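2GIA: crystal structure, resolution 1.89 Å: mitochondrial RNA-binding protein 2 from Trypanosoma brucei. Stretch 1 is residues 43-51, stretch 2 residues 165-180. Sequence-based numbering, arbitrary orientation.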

ATOM      1  N   PRO D  43     -19.551   8.377   1.927  1.00 29.19           N
ATOM      2  CA  PRO D  43     -18.835   7.108   2.051  1.00 25.87           C
ATOM      3  C   PRO D  43     -17.725   6.933   1.004  1.00 22.83           C
ATOM      4  O   PRO D  43     -17.870   7.346  -0.149  1.00 21.20           O
ATOM      5  N   PRO D  44     -16.599   6.326   1.406  1.00 24.72           N
ATOM      6  CA  PRO D  44     -15.526   6.101   0.423  1.00 21.75           C
ATOM      7  C   PRO D  44     -16.193   5.213  -0.647  1.00 21.64           C
ATOM      8  O   PRO D  44     -16.970   4.312  -0.307  1.00 23.37           O
ATOM      9  N   ALA D  45     -15.881   5.407  -1.920  1.00 21.29           N
ATOM     10  CA  ALA D  45     -16.582   4.617  -2.954  1.00 19.60           C
ATOM     11  C   ALA D  45     -15.949   4.756  -4.328  1.00 19.37           C
ATOM     12  O   ALA D  45     -15.090   5.598  -4.561  1.00 20.56           O
ATOM     13  N   PHE D  46     -16.370   3.908  -5.241  1.00 18.26           N
ATOM     14  CA  PHE D  46     -15.984   4.095  -6.648  1.00 17.30           C
ATOM     15  C   PHE D  46     -17.202   3.649  -7.464  1.00 22.66           C
ATOM     16  O   PHE D  46     -18.047   2.926  -6.958  1.00 24.92           O
ATOM     17  N   ASP D  47     -17.305   4.091  -8.714  1.00 21.56           N
ATOM     18  CA  ASP D  47     -18.463   3.724  -9.539  1.00 25.14           C
ATOM     19  C   ASP D  47     -18.059   2.798 -10.653  1.00 22.20           C
ATOM     20  O   ASP D  47     -16.960   2.977 -11.226  1.00 24.97           O
ATOM     21  N   VAL D  48     -18.917   1.828 -10.987  1.00 26.09           N
ATOM     22  CA  VAL D  48     -18.647   0.927 -12.109  1.00 23.71           C
ATOM     23  C   VAL D  48     -19.773   1.377 -13.057  1.00 33.99           C
ATOM     24  O   VAL D  48     -20.948   1.086 -12.835  1.00 30.04           O
ATOM     25  N   VAL D  49     -19.393   2.115 -14.099  1.00 35.50           N
ATOM     26  CA  VAL D  49     -20.352   2.716 -15.012  1.00 41.60           C
ATOM     27  C   VAL D  49     -20.504   1.965 -16.326  1.00 40.53           C
ATOM     28  O   VAL D  49     -19.538   1.774 -17.059  1.00 46.11           O
ATOM     29  N   HIS D  50     -21.727   1.540 -16.615  1.00 40.52           N
ATOM     30  CA  HIS D  50     -22.008   0.802 -17.847  1.00 39.98           C
ATOM     31  C   HIS D  50     -23.238   1.387 -18.572  1.00 42.87           C
ATOM     32  O   HIS D  50     -24.255   0.708 -18.758  1.00 36.82           O
ATOM     33  N   TRP D  51     -23.131   2.664 -18.929  1.00 43.06           N
ATOM     34  CA  TRP D  51     -24.182   3.399 -19.627  1.00 47.90           C
ATOM     35  C   TRP D  51     -24.393   2.855 -21.034  1.00 49.74           C
ATOM     36  O   TRP D  51     -23.481   2.318 -21.662  1.00 42.87           O
ATOM     37  N   THR D 165     -26.540  -8.557 -13.208  1.00 36.11           N
ATOM     38  CA  THR D 165     -25.137  -8.975 -13.370  1.00 36.29           C
ATOM     39  C   THR D 165     -24.279  -7.750 -13.639  1.00 36.63           C
ATOM     40  O   THR D 165     -24.696  -6.864 -14.395  1.00 30.01           O
ATOM     41  N   VAL D 166     -23.082  -7.704 -13.044  1.00 29.81           N
ATOM     42  CA  VAL D 166     -22.163  -6.594 -13.300  1.00 30.28           C
ATOM     43  C   VAL D 166     -20.815  -7.212 -13.661  1.00 29.85           C
ATOM     44  O   VAL D 166     -20.256  -7.977 -12.880  1.00 27.82           O
ATOM     45  N   GLU D 167     -20.328  -6.907 -14.858  1.00 29.66           N
ATOM     46  CA  GLU D 167     -19.049  -7.400 -15.336  1.00 31.70           C
ATOM     47  C   GLU D 167     -17.965  -6.405 -14.876  1.00 29.56           C
ATOM     48  O   GLU D 167     -18.162  -5.188 -14.920  1.00 30.65           O
ATOM     49  N   PHE D 168     -16.833  -6.927 -14.448  1.00 23.79           N
ATOM     50  CA  PHE D 168     -15.725  -6.088 -14.032  1.00 22.63           C
ATOM     51  C   PHE D 168     -14.586  -6.360 -15.007  1.00 18.87           C
ATOM     52  O   PHE D 168     -14.057  -7.475 -15.008  1.00 28.23           O
ATOM     53  N   ASP D 169     -14.215  -5.388 -15.832  1.00 24.48           N
ATOM     54  CA  ASP D 169     -13.077  -5.602 -16.733  1.00 22.28           C
ATOM     55  C   ASP D 169     -11.754  -5.474 -15.939  1.00 28.52           C
ATOM     56  O   ASP D 169     -11.767  -5.406 -14.710  1.00 25.84           O
ATOM     57  N   VAL D 170     -10.622  -5.495 -16.626  1.00 24.42           N
ATOM     58  CA  VAL D 170      -9.332  -5.446 -15.947  1.00 25.80           C
ATOM     59  C   VAL D 170      -9.176  -4.252 -15.022  1.00 21.46           C
ATOM     60  O   VAL D 170      -8.664  -4.404 -13.919  1.00 23.69           O
ATOM     61  N   ALA D 171      -9.581  -3.081 -15.482  1.00 21.97           N
ATOM     62  CA  ALA D 171      -9.482  -1.864 -14.666  1.00 23.43           C
ATOM     63  C   ALA D 171     -10.438  -1.899 -13.484  1.00 25.89           C
ATOM     64  O   ALA D 171     -10.058  -1.592 -12.367  1.00 19.66           O
ATOM     65  N   GLU D 172     -11.692  -2.242 -13.738  1.00 19.14           N
ATOM     66  CA  GLU D 172     -12.709  -2.277 -12.679  1.00 23.65           C
ATOM     67  C   GLU D 172     -12.412  -3.298 -11.591  1.00 18.96           C
ATOM     68  O   GLU D 172     -12.723  -3.065 -10.409  1.00 21.28           O
ATOM     69  N   SER D 173     -11.812  -4.422 -11.975  1.00 15.98           N
ATOM     70  CA  SER D 173     -11.468  -5.464 -11.035  1.00 20.51           C
ATOM     71  C   SER D 173     -10.311  -4.976 -10.159  1.00 22.54           C
ATOM     72  O   SER D 173     -10.288  -5.217  -8.953  1.00 18.27           O
ATOM     73  N   LEU D 174      -9.342  -4.311 -10.789  1.00 21.98           N
ATOM     74  CA  LEU D 174      -8.197  -3.758 -10.044  1.00 21.85           C
ATOM     75  C   LEU D 174      -8.747  -2.721  -9.069  1.00 17.08           C
ATOM     76  O   LEU D 174      -8.342  -2.662  -7.917  1.00 18.99           O
ATOM     77  N   MET D 175      -9.682  -1.890  -9.530  1.00 17.73           N
ATOM     78  CA  MET D 175     -10.283  -0.905  -8.646  1.00 20.56           C
ATOM     79  C   MET D 175     -10.946  -1.566  -7.454  1.00 23.62           C
ATOM     80  O   MET D 175     -10.798  -1.100  -6.338  1.00 19.78           O
ATOM     81  N   LEU D 176     -11.676  -2.657  -7.687  1.00 21.16           N
ATOM     82  CA  LEU D 176     -12.339  -3.341  -6.577  1.00 16.85           C
ATOM     83  C   LEU D 176     -11.289  -3.954  -5.633  1.00 15.94           C
ATOM     84  O   LEU D 176     -11.455  -3.902  -4.422  1.00 16.43           O
ATOM     85  N   GLN D 177     -10.207  -4.526  -6.176  1.00 13.89           N
ATOM     86  CA  GLN D 177      -9.200  -5.122  -5.301  1.00 18.84           C
ATOM     87  C   GLN D 177      -8.549  -4.041  -4.409  1.00 15.10           C
ATOM     88  O   GLN D 177      -8.332  -4.270  -3.220  1.00 16.69           O
ATOM     89  N   ARG D 178      -8.235  -2.868  -4.971  1.00 14.86           N
ATOM     90  CA  ARG D 178      -7.611  -1.803  -4.141  1.00 16.81           C
ATOM     91  C   ARG D 178      -8.621  -1.242  -3.140  1.00 15.74           C
ATOM     92  O   ARG D 178      -8.279  -0.922  -1.996  1.00 15.78           O
ATOM     93  N   PHE D 179      -9.864  -1.086  -3.586  1.00 15.69           N
ATOM     94  CA  PHE D 179     -10.906  -0.573  -2.709  1.00 18.35           C
ATOM     95  C   PHE D 179     -11.092  -1.494  -1.497  1.00 19.69           C
ATOM     96  O   PHE D 179     -11.103  -1.025  -0.362  1.00 15.34           O
ATOM     97  N   LEU D 180     -11.242  -2.798  -1.746  1.00 14.58           N
ATOM     98  CA  LEU D 180     -11.403  -3.766  -0.670  1.00 16.46           C
ATOM     99  C   LEU D 180     -10.147  -3.802   0.191  1.00 18.97           C
ATOM    100  O   LEU D 180     -10.224  -3.989   1.412  1.00 19.43           O
TER

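Strand 45-50 runs nearly antiparallel to helix 170-180, at 162° between their N-to-C directions with axes 9.7 Å apart at closest approach, and crosses strand 165-168 at 104°. The CA-to-CB bonds of Phe 46, Val 48 and His 50 point toward the second stretch, whereas those of Ala 45, Asp 47 and Val 49 point away, the alternation expected of an extended strand. Together the two stretches bury 530 Å², summed over both sides.

The apolar packing centres on Phe 46, which has the largest covered area of any residue here, 122 Å². Its p rotamer (chi1 67°) lays the ring against the helix. Met 175, in m, t, p, places CB over one ring face, 4.3 Å from the centroid of the Phe 46 ring and 23° off its normal, which supports a CH-pi contact. The methionine then curls round so that its CE lies 3.5 Å from Phe 46 CD1. At the ring tip, Phe 46 CZ is 3.8 Å from Leu 176 CD1.

Aromatic geometry joins Phe 46 to Phe 179 (chi1 t). Their centroids are 5.3 Å apart and their planes meet at 62°, an offset edge-to-face pair with the edge of Phe 46 toward the face of Phe 179. The backbone also lines this ring: Phe 179 CE2 is 3.6 Å from Ala 45 CA and equally 3.6 Å from Pro 44 O, the carbonyl lying at the ring edge.

Val 48, in t, packs against strand 165-168 and also reaches the helix: its CG1 lies 3.9 Å from Val 166 CG1 and 3.8 Å from Glu 172 OE2, and its CG2 lies 3.8 Å from Phe 168 CE1. The CA-to-CB bond of Phe 168 points sideways, but its m rotamer brings the ring end nearer to Val 48.

The polar contacts gather around His 50 (chi1 m). Its NE2 donates to Glu 167 O at 3.0 Å with an N-H...acceptor angle of 159°, the one direct hydrogen bond between the stretches. Its CE1 lies 3.0 Å from Glu 172 OE2, near the ring plane. On the other ring nitrogen, ND1 makes a weak bond to Val 49 O (2.8 Å, 122°).

Glu 172 (chi1 m, chi2 t) links this cluster to the helix start. Its OE1 accepts from Asp 169 N at 2.9 Å, while Asp 169 OD1 caps the helix by accepting from Glu 172 N, also at 2.9 Å. A water bridges the stretches, accepting from Val 49 N at 3.1 Å and donating to Glu 172 OE2 at 2.7 Å.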

ATOM      1  CB  PRO D  43     -19.933   6.076   1.810  1.00 30.88           C
ATOM      2  CG  PRO D  43     -21.189   6.777   2.337  1.00 34.77           C
ATOM      3  CD  PRO D  43     -21.010   8.159   1.799  1.00 30.36           C
ATOM      4  CB  PRO D  44     -14.489   5.319   1.222  1.00 23.56           C
ATOM      5  CG  PRO D  44     -14.601   5.953   2.581  1.00 25.63           C
ATOM      6  CD  PRO D  44     -16.137   6.091   2.785  1.00 23.45           C
ATOM      7  CB  ALA D  45     -18.042   5.162  -3.072  1.00 24.24           C
ATOM      8  CB  PHE D  46     -14.727   3.335  -7.088  1.00 15.01           C
ATOM      9  CG  PHE D  46     -14.855   1.840  -7.096  1.00 19.78           C
ATOM     10  CD1 PHE D  46     -15.078   1.156  -8.296  1.00 21.23           C
ATOM     11  CD2 PHE D  46     -14.709   1.102  -5.903  1.00 20.86           C
ATOM     12  CE1 PHE D  46     -15.158  -0.244  -8.327  1.00 21.70           C
ATOM     13  CE2 PHE D  46     -14.786  -0.314  -5.931  1.00 18.79           C
ATOM     14  CZ  PHE D  46     -15.013  -0.977  -7.145  1.00 17.72           C
ATOM     15  CB  ASP D  47     -19.055   4.980 -10.174  1.00 22.64           C
ATOM     16  CG  ASP D  47     -19.353   6.047  -9.176  1.00 29.83           C
ATOM     17  OD1 ASP D  47     -19.914   5.719  -8.114  1.00 26.70           O
ATOM     18  OD2 ASP D  47     -19.034   7.231  -9.450  1.00 32.64           O
ATOM     19  CB  VAL D  48     -18.792  -0.566 -11.731  1.00 26.93           C
ATOM     20  CG1 VAL D  48     -18.691  -1.463 -13.023  1.00 25.67           C
ATOM     21  CG2 VAL D  48     -17.646  -0.979 -10.770  1.00 23.71           C
ATOM     22  CB  VAL D  49     -19.941   4.178 -15.279  1.00 42.74           C
ATOM     23  CG1 VAL D  49     -21.076   4.935 -15.969  1.00 43.57           C
ATOM     24  CG2 VAL D  49     -19.547   4.865 -13.965  1.00 38.56           C
ATOM     25  CB  HIS D  50     -22.235  -0.683 -17.534  1.00 41.09           C
ATOM     26  CG  HIS D  50     -21.045  -1.366 -16.921  1.00 51.31           C
ATOM     27  ND1 HIS D  50     -19.741  -0.992 -17.195  1.00 54.95           N
ATOM     28  CD2 HIS D  50     -20.960  -2.451 -16.115  1.00 45.30           C
ATOM     29  CE1 HIS D  50     -18.909  -1.824 -16.593  1.00 48.99           C
ATOM     30  NE2 HIS D  50     -19.623  -2.721 -15.930  1.00 42.29           N
ATOM     31  CB  TRP D  51     -23.794   4.864 -19.772  1.00 46.30           C
ATOM     32  CG  TRP D  51     -23.679   5.647 -18.517  1.00 43.04           C
ATOM     33  CD1 TRP D  51     -22.789   6.647 -18.272  1.00 38.12           C
ATOM     34  CD2 TRP D  51     -24.541   5.589 -17.384  1.00 38.74           C
ATOM     35  NE1 TRP D  51     -23.048   7.227 -17.058  1.00 48.11           N
ATOM     36  CE2 TRP D  51     -24.119   6.596 -16.487  1.00 46.81           C
ATOM     37  CE3 TRP D  51     -25.631   4.788 -17.036  1.00 45.60           C
ATOM     38  CZ2 TRP D  51     -24.748   6.824 -15.259  1.00 46.27           C
ATOM     39  CZ3 TRP D  51     -26.261   5.015 -15.814  1.00 49.88           C
ATOM     40  CH2 TRP D  51     -25.814   6.029 -14.942  1.00 44.41           C
ATOM     41  CB  THR D 165     -24.944  -9.904 -14.614  1.00 37.61           C
ATOM     42  OG1 THR D 165     -25.736 -11.083 -14.476  1.00 39.23           O
ATOM     43  CG2 THR D 165     -23.494 -10.346 -14.747  1.00 40.08           C
ATOM     44  CB  VAL D 166     -21.994  -5.661 -12.071  1.00 27.95           C
ATOM     45  CG1 VAL D 166     -20.936  -4.580 -12.369  1.00 27.37           C
ATOM     46  CG2 VAL D 166     -23.322  -4.972 -11.753  1.00 28.67           C
ATOM     47  CB  GLU D 167     -19.013  -7.451 -16.879  1.00 28.72           C
ATOM     48  CG  GLU D 167     -19.987  -8.445 -17.550  1.00 36.71           C
ATOM     49  CD  GLU D 167     -19.822  -9.865 -17.044  1.00 40.22           C
ATOM     50  OE1 GLU D 167     -18.742 -10.218 -16.510  1.00 43.30           O
ATOM     51  OE2 GLU D 167     -20.776 -10.645 -17.184  1.00 48.44           O
ATOM     52  CB  PHE D 168     -15.256  -6.475 -12.621  1.00 20.78           C
ATOM     53  CG  PHE D 168     -16.173  -6.014 -11.522  1.00 24.96           C
ATOM     54  CD1 PHE D 168     -15.808  -4.940 -10.696  1.00 20.18           C
ATOM     55  CD2 PHE D 168     -17.407  -6.643 -11.320  1.00 26.71           C
ATOM     56  CE1 PHE D 168     -16.671  -4.506  -9.679  1.00 24.04           C
ATOM     57  CE2 PHE D 168     -18.286  -6.219 -10.311  1.00 27.24           C
ATOM     58  CZ  PHE D 168     -17.923  -5.154  -9.485  1.00 30.29           C
ATOM     59  CB  ASP D 169     -13.119  -4.644 -17.954  1.00 27.57           C
ATOM     60  CG  ASP D 169     -12.856  -3.173 -17.602  1.00 37.99           C
ATOM     61  OD1 ASP D 169     -12.402  -2.862 -16.481  1.00 28.19           O
ATOM     62  OD2 ASP D 169     -13.095  -2.308 -18.478  1.00 30.06           O
ATOM     63  CB  VAL D 170      -8.170  -5.432 -16.932  1.00 32.88           C
ATOM     64  CG1 VAL D 170      -6.849  -5.322 -16.186  1.00 26.59           C
ATOM     65  CG2 VAL D 170      -8.194  -6.689 -17.738  1.00 31.77           C
ATOM     66  CB  ALA D 171      -9.764  -0.617 -15.520  1.00 20.11           C
ATOM     67  CB  GLU D 172     -14.096  -2.539 -13.327  1.00 25.65           C
ATOM     68  CG  GLU D 172     -14.449  -1.403 -14.292  1.00 20.85           C
ATOM     69  CD  GLU D 172     -15.574  -1.752 -15.323  1.00 31.93           C
ATOM     70  OE1 GLU D 172     -15.785  -2.945 -15.629  1.00 24.86           O
ATOM     71  OE2 GLU D 172     -16.223  -0.810 -15.823  1.00 28.60           O
ATOM     72  CB  SER D 173     -11.025  -6.719 -11.790  1.00 23.96           C
ATOM     73  OG  SER D 173     -12.119  -7.245 -12.517  1.00 24.91           O
ATOM     74  CB  LEU D 174      -7.224  -3.098 -11.038  1.00 23.38           C
ATOM     75  CG  LEU D 174      -5.922  -2.527 -10.479  1.00 37.97           C
ATOM     76  CD1 LEU D 174      -5.270  -3.558  -9.563  1.00 31.27           C
ATOM     77  CD2 LEU D 174      -4.967  -2.192 -11.656  1.00 34.57           C
ATOM     78  CB  MET D 175     -11.324  -0.059  -9.375  1.00 24.79           C
ATOM     79  CG  MET D 175     -10.719   0.912 -10.369  1.00 34.01           C
ATOM     80  SD  MET D 175     -11.987   1.742 -11.400  1.00 39.81           S
ATOM     81  CE  MET D 175     -12.574   2.739 -10.126  1.00 20.82           C
ATOM     82  CB  LEU D 176     -13.292  -4.436  -7.121  1.00 20.82           C
ATOM     83  CG  LEU D 176     -14.055  -5.236  -6.050  1.00 20.99           C
ATOM     84  CD1 LEU D 176     -15.031  -4.317  -5.292  1.00 15.63           C
ATOM     85  CD2 LEU D 176     -14.793  -6.401  -6.724  1.00 18.72           C
ATOM     86  CB  GLN D 177      -8.137  -5.888  -6.145  1.00 17.95           C
ATOM     87  CG  GLN D 177      -7.200  -6.915  -5.354  1.00 18.04           C
ATOM     88  CD  GLN D 177      -6.090  -6.249  -4.508  1.00 24.30           C
ATOM     89  OE1 GLN D 177      -5.657  -5.145  -4.812  1.00 22.05           O
ATOM     90  NE2 GLN D 177      -5.601  -6.951  -3.457  1.00 20.06           N
ATOM     91  CB  ARG D 178      -7.055  -0.665  -5.025  1.00 14.13           C
ATOM     92  CG  ARG D 178      -5.953  -1.135  -6.020  1.00 15.38           C
ATOM     93  CD  ARG D 178      -4.952  -2.116  -5.348  1.00 18.43           C
ATOM     94  NE  ARG D 178      -4.217  -1.551  -4.191  1.00 24.33           N
ATOM     95  CZ  ARG D 178      -3.549  -2.281  -3.286  1.00 25.28           C
ATOM     96  NH1 ARG D 178      -3.527  -3.619  -3.377  1.00 24.06           N
ATOM     97  NH2 ARG D 178      -2.829  -1.680  -2.331  1.00 22.71           N
ATOM     98  CB  PHE D 179     -12.241  -0.457  -3.467  1.00 14.07           C
ATOM     99  CG  PHE D 179     -13.381   0.033  -2.587  1.00 16.91           C
ATOM    100  CD1 PHE D 179     -14.231  -0.878  -1.960  1.00 19.03           C
ATOM    101  CD2 PHE D 179     -13.597   1.388  -2.397  1.00 21.13           C
ATOM    102  CE1 PHE D 179     -15.284  -0.432  -1.167  1.00 22.64           C
ATOM    103  CE2 PHE D 179     -14.654   1.864  -1.606  1.00 19.03           C
ATOM    104  CZ  PHE D 179     -15.507   0.947  -0.989  1.00 20.65           C
ATOM    105  CB  LEU D 180     -11.664  -5.178  -1.222  1.00 14.99           C
ATOM    106  CG  LEU D 180     -13.054  -5.274  -1.889  1.00 19.14           C
ATOM    107  CD1 LEU D 180     -13.267  -6.649  -2.407  1.00 20.78           C
ATOM    108  CD2 LEU D 180     -14.168  -4.893  -0.887  1.00 20.17           C
TER
HETATM  109  O   HOH W   1     -16.446   1.718 -14.969  1.00 35.80           O